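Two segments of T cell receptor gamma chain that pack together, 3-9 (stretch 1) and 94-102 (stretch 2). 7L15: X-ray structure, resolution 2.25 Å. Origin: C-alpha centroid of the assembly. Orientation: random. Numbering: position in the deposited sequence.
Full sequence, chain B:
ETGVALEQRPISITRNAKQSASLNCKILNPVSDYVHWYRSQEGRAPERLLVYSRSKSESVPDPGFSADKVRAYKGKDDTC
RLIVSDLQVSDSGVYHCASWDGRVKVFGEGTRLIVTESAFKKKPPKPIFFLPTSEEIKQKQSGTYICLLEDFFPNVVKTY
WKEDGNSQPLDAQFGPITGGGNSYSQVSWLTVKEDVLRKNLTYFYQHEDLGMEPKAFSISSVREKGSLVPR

Stretch 1 3-9: GVALEQR
Stretch 2 (94-102) VYHCASWDG

How do the two backbones lie? Both are extended and run nearly antiparallel, at 164° between strand 5-7 and the strand that includes residues 94 to 100, with axes 7.8 Å apart at closest approach. Val 4 CA is 7.3 Å from Asp 101 CA, and Leu 6 CA is 7.3 Å from Ala 98 CA. That spacing is too wide for backbone pairing, so contact depends on side chains reaching across; the two stretches together bury 380 Å², both sides summed. Phi/psi values near -125/137 at Leu 6 and -133/123 at Gln 8 alternate the side chains, sending Val 4, Leu 6 and Gln 8 toward stretch 2 and Glu 7 away.

What makes Gln 8 the polar clamp? Chi1 of -69° (m) and chi2 of -173° (t) extend the chain, and chi3 of -105° turns its amide to address two backbone groups. Gln 8 NE2 donates to Tyr 95 O at 2.9 Å, while Cys 97 N donates to Gln 8 OE1 at 3.2 Å. An amide suits this buried place because it carries both a donor and an acceptor. Its aliphatic part also packs, with Gln 8 CG 3.6 Å from Cys 97 SG.

What fills the middle? Leu 6, chi1 -47° (m) and chi2 77° (p), places CD2 3.6 Å from both Cys 97 SG and Ala 98 CA. Cys 97 points toward stretch 1 with chi1 58° (p), its sulfur bonded covalently elsewhere in the structure. Ala 98 points away, leaving its CA open to the leucine methyl; Ser 99 (t) points back, with its CB 4.3 Å from Leu 6 CD2.

How does the contact finish? Val 4, at -80/142 with chi1 67° (p), brings CG1 within 3.3 Å of Asp 101 OD2, a close van der Waals contact with no hydrogen bond. Asp 101, t with chi2 -6°, is partly exposed, as is Val 4.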

ATOM      1  N   GLY B   3      -2.119   2.967  22.635  1.00114.17           N
ATOM      2  CA  GLY B   3      -1.571   2.225  21.514  1.00110.52           C
ATOM      3  C   GLY B   3      -0.469   2.976  20.790  1.00110.96           C
ATOM      4  O   GLY B   3      -0.644   4.144  20.435  1.00116.10           O
ATOM      5  N   VAL B   4       0.662   2.318  20.552  1.00104.05           N
ATOM      6  CA  VAL B   4       1.820   2.990  19.971  1.00 93.20           C
ATOM      7  C   VAL B   4       1.647   3.111  18.462  1.00 86.61           C
ATOM      8  O   VAL B   4       1.128   2.201  17.799  1.00 80.18           O
ATOM      9  CB  VAL B   4       3.118   2.245  20.343  1.00 87.06           C
ATOM     10  CG1 VAL B   4       3.173   0.870  19.698  1.00 79.37           C
ATOM     11  CG2 VAL B   4       4.330   3.069  19.970  1.00 76.49           C
ATOM     12  N   ALA B   5       2.080   4.248  17.912  1.00 86.89           N
ATOM     13  CA  ALA B   5       1.918   4.544  16.493  1.00 78.85           C
ATOM     14  C   ALA B   5       3.051   5.438  16.005  1.00 80.24           C
ATOM     15  O   ALA B   5       3.487   6.348  16.716  1.00 85.58           O
ATOM     16  CB  ALA B   5       0.577   5.227  16.215  1.00 69.97           C
ATOM     17  N   LEU B   6       3.494   5.197  14.772  1.00 70.03           N
ATOM     18  CA  LEU B   6       4.612   5.911  14.178  1.00 67.79           C
ATOM     19  C   LEU B   6       4.182   6.519  12.852  1.00 70.82           C
ATOM     20  O   LEU B   6       3.518   5.862  12.044  1.00 72.10           O
ATOM     21  CB  LEU B   6       5.812   4.986  13.953  1.00 67.67           C
ATOM     22  CG  LEU B   6       6.273   4.049  15.074  1.00 63.70           C
ATOM     23  CD1 LEU B   6       5.353   2.840  15.198  1.00 66.56           C
ATOM     24  CD2 LEU B   6       7.701   3.607  14.803  1.00 56.69           C
ATOM     25  N   GLU B   7       4.584   7.768  12.628  1.00 65.62           N
ATOM     26  CA  GLU B   7       4.194   8.548  11.462  1.00 67.94           C
ATOM     27  C   GLU B   7       5.438   8.911  10.661  1.00 63.97           C
ATOM     28  O   GLU B   7       6.453   9.312  11.234  1.00 67.58           O
ATOM     29  CB  GLU B   7       3.442   9.823  11.889  1.00 74.85           C
ATOM     30  CG  GLU B   7       3.014  10.740  10.740  1.00 82.96           C
ATOM     31  CD  GLU B   7       2.610  12.149  11.200  1.00 86.84           C
ATOM     32  OE1 GLU B   7       3.506  12.974  11.487  1.00 89.70           O
ATOM     33  OE2 GLU B   7       1.395  12.433  11.266  1.00 86.14           O
ATOM     34  N   GLN B   8       5.360   8.781   9.332  1.00 50.39           N
ATOM     35  CA  GLN B   8       6.496   9.031   8.449  1.00 52.70           C
ATOM     36  C   GLN B   8       6.045   9.905   7.292  1.00 57.74           C
ATOM     37  O   GLN B   8       5.123   9.539   6.560  1.00 57.82           O
ATOM     38  CB  GLN B   8       7.096   7.722   7.921  1.00 48.52           C
ATOM     39  CG  GLN B   8       7.795   6.887   8.983  1.00 41.08           C
ATOM     40  CD  GLN B   8       8.535   5.680   8.391  1.00 40.73           C
ATOM     41  OE1 GLN B   8       8.073   4.536   8.502  1.00 39.96           O
ATOM     42  NE2 GLN B   8       9.693   5.933   7.780  1.00 40.50           N
ATOM     43  N   ARG B   9       6.702  11.050   7.119  1.00 55.44           N
ATOM     44  CA  ARG B   9       6.362  12.008   6.077  1.00 56.29           C
ATOM     45  C   ARG B   9       7.636  12.761   5.739  1.00 68.14           C
ATOM     46  O   ARG B   9       8.485  12.952   6.617  1.00 77.87           O
ATOM     47  CB  ARG B   9       5.260  12.996   6.520  1.00 54.57           C
ATOM     48  CG  ARG B   9       3.869  12.377   6.733  1.00 59.77           C
ATOM     49  CD  ARG B   9       2.801  13.425   7.026  1.00 69.44           C
ATOM     50  NE  ARG B   9       1.546  12.817   7.471  1.00 76.24           N
ATOM     51  CZ  ARG B   9       0.403  13.481   7.629  1.00 76.64           C
ATOM     52  NH1 ARG B   9       0.342  14.780   7.371  1.00 76.82           N
ATOM     53  NH2 ARG B   9      -0.679  12.846   8.046  1.00 74.30           N
ATOM     54  N   VAL B  94      12.168   1.199   0.432  1.00 40.14           N
ATOM     55  CA  VAL B  94      11.253   1.734   1.437  1.00 39.38           C
ATOM     56  C   VAL B  94      11.878   1.596   2.817  1.00 39.63           C
ATOM     57  O   VAL B  94      12.299   0.499   3.219  1.00 41.18           O
ATOM     58  CB  VAL B  94       9.883   1.044   1.373  1.00 43.76           C
ATOM     59  CG1 VAL B  94       8.885   1.742   2.311  1.00 37.97           C
ATOM     60  CG2 VAL B  94       9.370   1.055  -0.051  1.00 44.28           C
ATOM     61  N   TYR B  95      11.932   2.710   3.544  1.00 43.82           N
ATOM     62  CA  TYR B  95      12.536   2.781   4.866  1.00 40.44           C
ATOM     63  C   TYR B  95      11.436   2.947   5.907  1.00 49.50           C
ATOM     64  O   TYR B  95      10.669   3.918   5.863  1.00 45.39           O
ATOM     65  CB  TYR B  95      13.525   3.940   4.941  1.00 39.58           C
ATOM     66  CG  TYR B  95      14.762   3.751   4.095  1.00 41.72           C
ATOM     67  CD1 TYR B  95      14.677   3.691   2.713  1.00 37.81           C
ATOM     68  CD2 TYR B  95      16.024   3.639   4.682  1.00 39.31           C
ATOM     69  CE1 TYR B  95      15.795   3.517   1.934  1.00 41.70           C
ATOM     70  CE2 TYR B  95      17.155   3.451   3.899  1.00 40.46           C
ATOM     71  CZ  TYR B  95      17.025   3.388   2.520  1.00 44.80           C
ATOM     72  OH  TYR B  95      18.124   3.215   1.697  1.00 48.24           O
ATOM     73  N   HIS B  96      11.363   2.008   6.840  1.00 41.88           N
ATOM     74  CA  HIS B  96      10.353   2.004   7.887  1.00 35.05           C
ATOM     75  C   HIS B  96      11.027   2.229   9.229  1.00 45.77           C
ATOM     76  O   HIS B  96      12.012   1.558   9.550  1.00 47.96           O
ATOM     77  CB  HIS B  96       9.611   0.671   7.943  1.00 37.31           C
ATOM     78  CG  HIS B  96       8.893   0.304   6.681  1.00 42.27           C
ATOM     79  ND1 HIS B  96       7.555   0.559   6.491  1.00 42.32           N
ATOM     80  CD2 HIS B  96       9.312  -0.343   5.569  1.00 40.17           C
ATOM     81  CE1 HIS B  96       7.185   0.103   5.309  1.00 40.68           C
ATOM     82  NE2 HIS B  96       8.236  -0.437   4.723  1.00 46.67           N
ATOM     83  N   CYS B  97      10.486   3.138  10.024  1.00 51.18           N
ATOM     84  CA  CYS B  97      10.846   3.133  11.431  1.00 53.68           C
ATOM     85  C   CYS B  97       9.940   2.164  12.178  1.00 48.42           C
ATOM     86  O   CYS B  97       8.834   1.858  11.740  1.00 50.48           O
ATOM     87  CB  CYS B  97      10.753   4.530  12.043  1.00 63.34           C
ATOM     88  SG  CYS B  97       9.150   5.319  11.938  1.00 64.62           S
ATOM     89  N   ALA B  98      10.433   1.653  13.300  1.00 48.95           N
ATOM     90  CA  ALA B  98       9.689   0.645  14.032  1.00 44.90           C
ATOM     91  C   ALA B  98       9.941   0.815  15.519  1.00 52.50           C
ATOM     92  O   ALA B  98      10.925   1.437  15.934  1.00 49.84           O
ATOM     93  CB  ALA B  98      10.075  -0.764  13.589  1.00 44.62           C
ATOM     94  N   SER B  99       9.045   0.235  16.321  1.00 52.42           N
ATOM     95  CA  SER B  99       9.232   0.223  17.766  1.00 56.76           C
ATOM     96  C   SER B  99       8.666  -1.056  18.366  1.00 54.47           C
ATOM     97  O   SER B  99       7.572  -1.495  18.001  1.00 58.35           O
ATOM     98  CB  SER B  99       8.567   1.433  18.434  1.00 60.18           C
ATOM     99  OG  SER B  99       8.928   1.481  19.798  1.00 63.60           O
ATOM    100  N   TRP B 100       9.415  -1.637  19.299  1.00 60.43           N
ATOM    101  CA  TRP B 100       8.902  -2.736  20.105  1.00 61.65           C
ATOM    102  C   TRP B 100       7.768  -2.251  20.995  1.00 63.60           C
ATOM    103  O   TRP B 100       7.841  -1.166  21.580  1.00 67.23           O
ATOM    104  CB  TRP B 100      10.010  -3.325  20.977  1.00 57.98           C
ATOM    105  CG  TRP B 100      10.948  -4.237  20.253  1.00 56.87           C
ATOM    106  CD1 TRP B 100      12.274  -4.030  20.025  1.00 52.11           C
ATOM    107  CD2 TRP B 100      10.630  -5.508  19.657  1.00 58.41           C
ATOM    108  NE1 TRP B 100      12.805  -5.091  19.323  1.00 61.37           N
ATOM    109  CE2 TRP B 100      11.816  -6.010  19.089  1.00 59.69           C
ATOM    110  CE3 TRP B 100       9.457  -6.263  19.550  1.00 62.27           C
ATOM    111  CZ2 TRP B 100      11.867  -7.231  18.422  1.00 58.96           C
ATOM    112  CZ3 TRP B 100       9.509  -7.479  18.890  1.00 61.08           C
ATOM    113  CH2 TRP B 100      10.708  -7.951  18.335  1.00 64.79           C
ATOM    114  N   ASP B 101       6.703  -3.071  21.090  1.00 57.05           N
ATOM    115  CA  ASP B 101       5.602  -2.879  22.048  1.00 73.99           C
ATOM    116  C   ASP B 101       5.276  -4.260  22.631  1.00 72.17           C
ATOM    117  O   ASP B 101       4.317  -4.927  22.227  1.00 62.71           O
ATOM    118  CB  ASP B 101       4.378  -2.229  21.394  1.00 80.99           C
ATOM    119  CG  ASP B 101       3.271  -1.910  22.394  1.00 85.91           C
ATOM    120  OD1 ASP B 101       3.395  -2.291  23.579  1.00 86.81           O
ATOM    121  OD2 ASP B 101       2.272  -1.268  21.995  1.00 87.14           O
ATOM    122  N   GLY B 102       6.082  -4.685  23.600  1.00 67.06           N
ATOM    123  CA  GLY B 102       5.966  -6.025  24.132  1.00 63.20           C
ATOM    124  C   GLY B 102       6.607  -7.028  23.199  1.00 68.41           C
ATOM    125  O   GLY B 102       7.690  -6.773  22.659  1.00 64.74           O
TER